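Local coordinates for sporozoite-specific SAG protein (Toxoplasma gondii, PDB 2WNK) that is a SAG2-related surface antigen of the sporozoite stage, built of two SRS domains and probably displayed at the parasite surface, at residues 25-30 and 79-84; 97-102 and 118-123. All blocks are in the same frame, centred on the assembly; numbering follows the deposited sequence.

Interaction 1. Residues 25-30 and 79-84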
ATOM      1  N   ARG A  25      -4.099   8.960   8.954  1.00 15.74           N
ATOM      2  CA  ARG A  25      -4.262   9.926  10.040  1.00 15.92           C
ATOM      3  C   ARG A  25      -5.591  10.607   9.851  1.00 16.17           C
ATOM      4  O   ARG A  25      -5.919  11.066   8.750  1.00 16.67           O
ATOM      5  CB  ARG A  25      -3.120  10.956  10.050  1.00 15.78           C
ATOM      6  CG  ARG A  25      -1.789  10.378  10.418  1.00 17.75           C
ATOM      7  CD  ARG A  25      -0.663  11.436  10.329  1.00 18.96           C
ATOM      8  NE  ARG A  25       0.649  10.788  10.384  1.00 20.95           N
ATOM      9  CZ  ARG A  25       1.170  10.292  11.496  1.00 21.53           C
ATOM     10  NH1 ARG A  25       0.491  10.384  12.640  1.00 21.53           N
ATOM     11  NH2 ARG A  25       2.351   9.693  11.462  1.00 23.64           N
ATOM     12  N   PHE A  26      -6.390  10.629  10.906  1.00 15.85           N
ATOM     13  CA  PHE A  26      -7.626  11.378  10.864  1.00 15.24           C
ATOM     14  C   PHE A  26      -7.906  12.034  12.201  1.00 15.96           C
ATOM     15  O   PHE A  26      -7.295  11.705  13.206  1.00 16.07           O
ATOM     16  CB  PHE A  26      -8.799  10.488  10.437  1.00 15.88           C
ATOM     17  CG  PHE A  26      -9.123   9.386  11.408  1.00 14.98           C
ATOM     18  CD1 PHE A  26     -10.072   9.582  12.403  1.00 15.01           C
ATOM     19  CD2 PHE A  26      -8.544   8.130  11.268  1.00 16.04           C
ATOM     20  CE1 PHE A  26     -10.424   8.557  13.283  1.00 16.35           C
ATOM     21  CE2 PHE A  26      -8.881   7.088  12.158  1.00 18.35           C
ATOM     22  CZ  PHE A  26      -9.832   7.315  13.172  1.00 16.09           C
ATOM     23  N   ASN A  27      -8.833  12.980  12.187  1.00 14.61           N
ATOM     24  CA  ASN A  27      -9.127  13.763  13.358  1.00 14.75           C
ATOM     25  C   ASN A  27     -10.632  13.761  13.653  1.00 14.62           C
ATOM     26  O   ASN A  27     -11.456  13.895  12.744  1.00 15.99           O
ATOM     27  CB  ASN A  27      -8.611  15.189  13.156  1.00 15.06           C
ATOM     28  CG  ASN A  27      -9.190  16.171  14.144  1.00 17.38           C
ATOM     29  OD1 ASN A  27     -10.170  16.869  13.845  1.00 18.16           O
ATOM     30  ND2 ASN A  27      -8.591  16.233  15.330  1.00 18.57           N
ATOM     31  N   CYS A  28     -10.946  13.590  14.926  1.00 12.70           N
ATOM     32  CA  CYS A  28     -12.300  13.878  15.454  1.00 13.18           C
ATOM     33  C   CYS A  28     -12.240  15.276  16.071  1.00 13.59           C
ATOM     34  O   CYS A  28     -11.565  15.465  17.086  1.00 14.43           O
ATOM     35  CB  CYS A  28     -12.702  12.857  16.524  1.00 12.83           C
ATOM     36  SG  CYS A  28     -13.056  11.142  15.853  1.00 14.75           S
ATOM     37  N   PRO A  29     -12.919  16.237  15.444  1.00 13.42           N
ATOM     38  CA  PRO A  29     -12.773  17.618  15.838  1.00 13.30           C
ATOM     39  C   PRO A  29     -13.442  17.860  17.123  1.00 13.07           C
ATOM     40  O   PRO A  29     -14.150  17.095  17.666  1.00 13.90           O
ATOM     41  CB  PRO A  29     -13.465  18.380  14.727  1.00 13.88           C
ATOM     42  CG  PRO A  29     -14.451  17.560  14.249  1.00 13.45           C
ATOM     43  CD  PRO A  29     -13.813  16.168  14.293  1.00 13.54           C
ATOM     44  N   SER A  30     -13.191  19.044  17.612  1.00 13.09           N
ATOM     45  CA  SER A  30     -13.650  19.422  18.897  1.00 14.45           C
ATOM     46  C   SER A  30     -15.095  19.104  19.294  1.00 15.09           C
ATOM     47  O   SER A  30     -15.330  18.653  20.336  1.00 15.57           O
ATOM     48  CB  SER A  30     -13.445  20.918  19.000  1.00 11.88           C
ATOM     49  OG  SER A  30     -13.803  21.256  20.231  1.00 18.60           O
ATOM     50  N   GLY A  79      -9.717  18.592  19.298  1.00 18.07           N
ATOM     51  CA  GLY A  79     -10.256  17.253  19.400  1.00 15.86           C
ATOM     52  C   GLY A  79      -9.249  16.179  19.656  1.00 15.69           C
ATOM     53  O   GLY A  79      -8.410  16.275  20.509  1.00 15.54           O
ATOM     54  N   ASN A  80      -9.394  15.088  18.918  1.00 14.58           N
ATOM     55  CA  ASN A  80      -8.454  13.977  19.071  1.00 14.59           C
ATOM     56  C   ASN A  80      -7.921  13.502  17.729  1.00 14.45           C
ATOM     57  O   ASN A  80      -8.669  13.376  16.782  1.00 13.86           O
ATOM     58  CB  ASN A  80      -9.119  12.791  19.781  1.00 15.36           C
ATOM     59  CG  ASN A  80      -9.245  13.011  21.273  1.00 15.74           C
ATOM     60  OD1 ASN A  80      -8.241  13.157  21.978  1.00 17.46           O
ATOM     61  ND2 ASN A  80     -10.482  13.083  21.766  1.00 16.57           N
ATOM     62  N   ASP A  81      -6.617  13.234  17.678  1.00 14.49           N
ATOM     63  CA  ASP A  81      -5.959  12.777  16.457  1.00 14.03           C
ATOM     64  C   ASP A  81      -5.660  11.289  16.543  1.00 14.36           C
ATOM     65  O   ASP A  81      -5.140  10.804  17.553  1.00 14.65           O
ATOM     66  CB  ASP A  81      -4.631  13.535  16.295  1.00 13.90           C
ATOM     67  CG  ASP A  81      -4.816  14.997  15.859  1.00 16.09           C
ATOM     68  OD1 ASP A  81      -5.882  15.391  15.355  1.00 18.07           O
ATOM     69  OD2 ASP A  81      -3.848  15.775  15.984  1.00 16.66           O
ATOM     70  N   PHE A  82      -6.009  10.563  15.478  1.00 13.78           N
ATOM     71  CA  PHE A  82      -5.860   9.123  15.439  1.00 14.44           C
ATOM     72  C   PHE A  82      -4.924   8.700  14.324  1.00 15.24           C
ATOM     73  O   PHE A  82      -4.942   9.303  13.246  1.00 15.99           O
ATOM     74  CB  PHE A  82      -7.227   8.463  15.236  1.00 14.69           C
ATOM     75  CG  PHE A  82      -8.146   8.723  16.366  1.00 14.82           C
ATOM     76  CD1 PHE A  82      -8.995   9.833  16.352  1.00 12.03           C
ATOM     77  CD2 PHE A  82      -8.055   7.958  17.509  1.00 12.42           C
ATOM     78  CE1 PHE A  82      -9.783  10.116  17.458  1.00 14.91           C
ATOM     79  CE2 PHE A  82      -8.847   8.241  18.605  1.00 13.85           C
ATOM     80  CZ  PHE A  82      -9.710   9.319  18.580  1.00 13.39           C
ATOM     81  N   THR A  83      -4.188   7.617  14.569  1.00 14.33           N
ATOM     82  CA  THR A  83      -3.237   7.069  13.583  1.00 15.41           C
ATOM     83  C   THR A  83      -3.467   5.576  13.461  1.00 14.38           C
ATOM     84  O   THR A  83      -3.279   4.842  14.421  1.00 15.70           O
ATOM     85  CB  THR A  83      -1.767   7.347  14.028  1.00 14.35           C
ATOM     86  OG1 THR A  83      -1.620   8.745  14.234  1.00 16.66           O
ATOM     87  CG2 THR A  83      -0.778   6.924  12.954  1.00 16.35           C
ATOM     88  N   LEU A  84      -3.876   5.121  12.277  1.00 14.95           N
ATOM     89  CA  LEU A  84      -4.076   3.712  12.057  1.00 15.28           C
ATOM     90  C   LEU A  84      -2.908   3.265  11.205  1.00 16.44           C
ATOM     91  O   LEU A  84      -2.714   3.774  10.092  1.00 15.54           O
ATOM     92  CB  LEU A  84      -5.382   3.432  11.299  1.00 15.47           C
ATOM     93  CG  LEU A  84      -5.519   1.931  10.988  1.00 17.01           C
ATOM     94  CD1 LEU A  84      -5.978   1.190  12.261  1.00 16.55           C
ATOM     95  CD2 LEU A  84      -6.476   1.659   9.772  1.00 18.07           C
TER
HETATM   96  O   HOH W   1      -2.321  11.417  13.443  1.00 27.54           O
HETATM   97  O   HOH W   2     -10.582  20.561  21.272  1.00 22.51           O

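Interaction 2. Residues 97-102 and 118-123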
ATOM      1  N   PHE A  97     -14.505   0.918  10.162  1.00 13.40           N
ATOM      2  CA  PHE A  97     -15.241   2.169  10.369  1.00 13.64           C
ATOM      3  C   PHE A  97     -15.051   2.680  11.758  1.00 13.19           C
ATOM      4  O   PHE A  97     -14.866   1.901  12.727  1.00 14.36           O
ATOM      5  CB  PHE A  97     -16.757   1.937  10.166  1.00 12.57           C
ATOM      6  CG  PHE A  97     -17.129   1.445   8.811  1.00 13.11           C
ATOM      7  CD1 PHE A  97     -17.429   2.356   7.818  1.00 12.45           C
ATOM      8  CD2 PHE A  97     -17.153   0.082   8.521  1.00 15.60           C
ATOM      9  CE1 PHE A  97     -17.794   1.917   6.555  1.00 13.83           C
ATOM     10  CE2 PHE A  97     -17.526  -0.361   7.264  1.00 14.83           C
ATOM     11  CZ  PHE A  97     -17.837   0.548   6.292  1.00 14.76           C
ATOM     12  N   PHE A  98     -15.125   4.024  11.881  1.00 12.05           N
ATOM     13  CA  PHE A  98     -15.264   4.645  13.179  1.00 10.56           C
ATOM     14  C   PHE A  98     -16.330   5.725  13.136  1.00 11.36           C
ATOM     15  O   PHE A  98     -16.725   6.174  12.033  1.00 12.13           O
ATOM     16  CB  PHE A  98     -13.935   5.328  13.569  1.00 10.70           C
ATOM     17  CG  PHE A  98     -12.766   4.377  13.560  1.00 12.29           C
ATOM     18  CD1 PHE A  98     -12.540   3.541  14.658  1.00 13.11           C
ATOM     19  CD2 PHE A  98     -11.936   4.286  12.444  1.00 13.71           C
ATOM     20  CE1 PHE A  98     -11.480   2.646  14.693  1.00 13.97           C
ATOM     21  CE2 PHE A  98     -10.871   3.379  12.449  1.00 14.04           C
ATOM     22  CZ  PHE A  98     -10.650   2.556  13.576  1.00 12.33           C
ATOM     23  N   LEU A  99     -16.790   6.159  14.317  1.00 11.86           N
ATOM     24  CA  LEU A  99     -17.554   7.388  14.392  1.00 11.26           C
ATOM     25  C   LEU A  99     -16.852   8.404  15.275  1.00 12.56           C
ATOM     26  O   LEU A  99     -16.259   8.034  16.301  1.00 12.50           O
ATOM     27  CB  LEU A  99     -18.923   7.115  15.026  1.00 11.61           C
ATOM     28  CG  LEU A  99     -19.800   6.301  14.066  1.00 13.13           C
ATOM     29  CD1 LEU A  99     -21.019   5.723  14.785  1.00 16.14           C
ATOM     30  CD2 LEU A  99     -20.237   7.171  12.864  1.00 13.83           C
ATOM     31  N   CYS A 100     -17.019   9.682  14.935  1.00 12.81           N
ATOM     32  CA  CYS A 100     -16.623  10.780  15.799  1.00 13.30           C
ATOM     33  C   CYS A 100     -17.944  11.313  16.351  1.00 13.97           C
ATOM     34  O   CYS A 100     -18.852  11.636  15.570  1.00 14.98           O
ATOM     35  CB  CYS A 100     -15.936  11.874  14.978  1.00 14.48           C
ATOM     36  SG  CYS A 100     -14.313  11.404  14.238  1.00 14.17           S
ATOM     37  N   GLN A 101     -18.043  11.356  17.656  1.00 13.80           N
ATOM     38  CA  GLN A 101     -19.275  11.710  18.328  1.00 14.94           C
ATOM     39  C   GLN A 101     -19.030  12.631  19.491  1.00 15.95           C
ATOM     40  O   GLN A 101     -17.953  12.741  19.940  1.00 14.23           O
ATOM     41  CB  GLN A 101     -19.991  10.457  18.826  1.00 15.89           C
ATOM     42  CG  GLN A 101     -19.425   9.764  19.969  1.00 18.55           C
ATOM     43  CD  GLN A 101     -20.052   8.400  20.260  1.00 21.10           C
ATOM     44  OE1 GLN A 101     -19.831   7.811  21.289  1.00 22.15           O
ATOM     45  NE2 GLN A 101     -20.788   7.914  19.341  1.00 15.95           N
ATOM     46  N   ARG A 102     -20.084  13.272  19.967  1.00 18.06           N
ATOM     47  CA  ARG A 102     -20.021  14.023  21.201  1.00 20.32           C
ATOM     48  C   ARG A 102     -19.555  13.197  22.372  1.00 20.19           C
ATOM     49  O   ARG A 102     -19.801  12.039  22.472  1.00 20.74           O
ATOM     50  CB  ARG A 102     -21.408  14.632  21.523  1.00 20.20           C
ATOM     51  CG  ARG A 102     -21.617  16.013  21.004  1.00 24.32           C
ATOM     52  CD  ARG A 102     -23.038  16.368  20.572  1.00 27.13           C
ATOM     53  NE  ARG A 102     -22.976  16.484  19.140  1.00 33.28           N
ATOM     54  CZ  ARG A 102     -23.967  16.390  18.281  1.00 33.41           C
ATOM     55  NH1 ARG A 102     -23.671  16.478  17.025  1.00 29.00           N
ATOM     56  NH2 ARG A 102     -25.248  16.264  18.676  1.00 35.28           N
ATOM     57  N   SER A 118     -27.177  11.016  12.347  1.00 12.59           N
ATOM     58  CA  SER A 118     -27.294  12.418  11.953  1.00 12.10           C
ATOM     59  C   SER A 118     -26.505  13.356  12.868  1.00 14.00           C
ATOM     60  O   SER A 118     -26.310  14.534  12.515  1.00 13.96           O
ATOM     61  CB  SER A 118     -28.771  12.845  11.908  1.00 13.06           C
ATOM     62  OG  SER A 118     -29.354  12.652  13.167  1.00 12.06           O
ATOM     63  N   ASP A 119     -26.098  12.864  14.040  1.00 13.15           N
ATOM     64  CA  ASP A 119     -25.333  13.684  15.004  1.00 14.40           C
ATOM     65  C   ASP A 119     -23.872  13.282  15.167  1.00 14.06           C
ATOM     66  O   ASP A 119     -23.230  13.695  16.145  1.00 14.73           O
ATOM     67  CB  ASP A 119     -25.993  13.653  16.394  1.00 15.77           C
ATOM     68  CG  ASP A 119     -26.140  12.232  16.933  1.00 17.27           C
ATOM     69  OD1 ASP A 119     -26.300  12.081  18.161  1.00 24.66           O
ATOM     70  OD2 ASP A 119     -26.068  11.280  16.144  1.00 18.10           O
ATOM     71  N   LYS A 120     -23.369  12.496  14.229  1.00 13.11           N
ATOM     72  CA  LYS A 120     -21.979  11.976  14.300  1.00 13.28           C
ATOM     73  C   LYS A 120     -21.341  12.086  12.935  1.00 12.93           C
ATOM     74  O   LYS A 120     -22.044  12.285  11.956  1.00 13.71           O
ATOM     75  CB  LYS A 120     -21.985  10.513  14.782  1.00 14.14           C
ATOM     76  CG  LYS A 120     -22.477  10.385  16.230  1.00 15.83           C
ATOM     77  CD  LYS A 120     -22.659   8.920  16.650  1.00 14.62           C
ATOM     78  CE  LYS A 120     -23.627   8.802  17.823  1.00 18.21           C
ATOM     79  NZ  LYS A 120     -23.467   7.504  18.522  1.00 18.58           N
ATOM     80  N   CYS A 121     -20.011  11.925  12.852  1.00 12.68           N
ATOM     81  CA  CYS A 121     -19.335  11.965  11.563  1.00 12.87           C
ATOM     82  C   CYS A 121     -18.616  10.632  11.403  1.00 12.92           C
ATOM     83  O   CYS A 121     -18.039  10.127  12.373  1.00 12.62           O
ATOM     84  CB  CYS A 121     -18.344  13.172  11.493  1.00 14.09           C
ATOM     85  SG  CYS A 121     -17.505  13.311   9.877  1.00 14.27           S
ATOM     86  N   GLY A 122     -18.653  10.036  10.207  1.00 12.64           N
ATOM     87  CA  GLY A 122     -18.168   8.667  10.024  1.00 11.20           C
ATOM     88  C   GLY A 122     -16.806   8.677   9.323  1.00 12.38           C
ATOM     89  O   GLY A 122     -16.515   9.564   8.514  1.00 13.17           O
ATOM     90  N   VAL A 123     -15.970   7.714   9.688  1.00 12.64           N
ATOM     91  CA  VAL A 123     -14.658   7.517   9.084  1.00 13.61           C
ATOM     92  C   VAL A 123     -14.628   6.117   8.528  1.00 13.89           C
ATOM     93  O   VAL A 123     -14.858   5.154   9.276  1.00 15.31           O
ATOM     94  CB  VAL A 123     -13.569   7.609  10.135  1.00 13.22           C
ATOM     95  CG1 VAL A 123     -12.191   7.249   9.504  1.00 13.30           C
ATOM     96  CG2 VAL A 123     -13.528   9.018  10.692  1.00 13.21           C
TER
HETATM   97  O   HOH W   3     -22.757  13.083  18.642  1.00 17.53           O

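Interaction 1. Residues 25-30 and 79-84
Phe26 and Cys28 pair with Phe82 and Asn80 as successive antiparallel hydrogen-bonded pairs, the strand axes 4.8 Å apart with their directions at 152°. Four backbone bonds close these pairs; in one of them Phe82 N reaches Phe26 O at 2.8 Å. Between and beside them, Asn27-Asp81 and Arg25-Thr83 are non-hydrogen-bonded pairs, so side chains alternate between two faces. On the inner one, CB of Phe82 stands over the face of the Phe26 ring, 3.7 Å from its centroid and 19° off the normal, displaced toward the rim at CZ. The two rings are nearly parallel but displaced, with little overlap, so the closest contact is made by Phe82 CB rather than ring on ring. Cys28 SG meets Phe82 CE1 at 3.8 Å, a sulfur-aromatic contact oblique to the ring, and carries the disulfide to Cys100. Phe26 also packs on Ile35, Val123 and Ile125, which makes this face one wall of the first SRS domain's beta-sandwich interior. The opposite face is polar. Asn27 ND2 donates to Asp81 OD1 at 2.8 Å; ND2 also bonds Gly78 O, and OD1 of Asn27 is held by Ser5 OG, so both ends of the buried amide have partners. Arg25 and Thr83 lie side by side, Thr83 CG2 over one guanidinium face and 3.7 Å from Arg25 NH1, while a water in the guanidinium plane accepts from NH1. At the strand end Gly79 CA makes a CA-H...O contact of 3.2 Å with Cys28 O, its positive phi (86°) favouring glycine.

Interaction 2. Residues 97-102 and 118-123
Phe98 with Val123 and Cys100 with Cys121 form two antiparallel hydrogen-bonded pairs, each closed by two backbone bonds; Cys100 N lies 2.8 Å from Cys121 O. Leu99 faces Gly122 in the non-hydrogen-bonded pair between them. The apolar contacts divide by face. On one, Val123 CG1 lies at the edge of the Phe98 ring, 4.2 Å from CD2, and the CB atoms of Cys100 and Cys121 are 4.4 Å apart. Their sulfurs set off in different directions, SG beside the backbone N in Cys100 (chi1 -66°) but anti to it in Cys121 (chi1 -178°), and serve different disulfides, to Cys28 and Cys6 respectively. On the other face Leu99 places CD2 3.8 Å from Gly122 CA and CD1 against Lys120 CD. Gln101 and Lys120 run side by side in the same direction, Gln101 CB meeting Lys120 CG at 3.6 Å. Polar side-chain and water contacts lie at the Arg102-Asp119 end. Arg102 turns one guanidinium face to Asp119 O; NH1 is 3.0 Å from that oxygen, at a poor angle for a hydrogen bond, and the salt bridge of Arg102 NH1 is with Glu9. A water joins the backbones instead, accepting from Arg102 N and donating to Asp119 O at 2.6 Å. In the mixed sheet of the first SRS domain these are the two central strands: 12-17 runs parallel to 121-127 on one flank, and 34-36 lies antiparallel to 94-101 on the other, while Phe98 and Val123 project toward the Phe26 side of the facing sheet.

Overall arrangement
Interactions 1 and 2 lie in the two facing sheets of the first SRS domain, their centres about 12 Å apart. The Cys28-Cys100 disulfide, SG to SG 2.1 Å, ties the sheets together covalently. Beside it, Phe26 CZ packs on Phe98 CD2 at 3.8 Å, so the inward faces of both contacts share one hydrophobic interior. Interaction 1 joins strand 22-28 to strand 80-86, the middle strand of three, and is partly buried, with an Asn-Asp bond and an arginine on its outer face; the backbone of Asn27 also bonds Thr4 and Cys6. Interaction 2, between central strands, is more buried, adds a second disulfide through Cys121, and has its charged groups mainly toward the loop end.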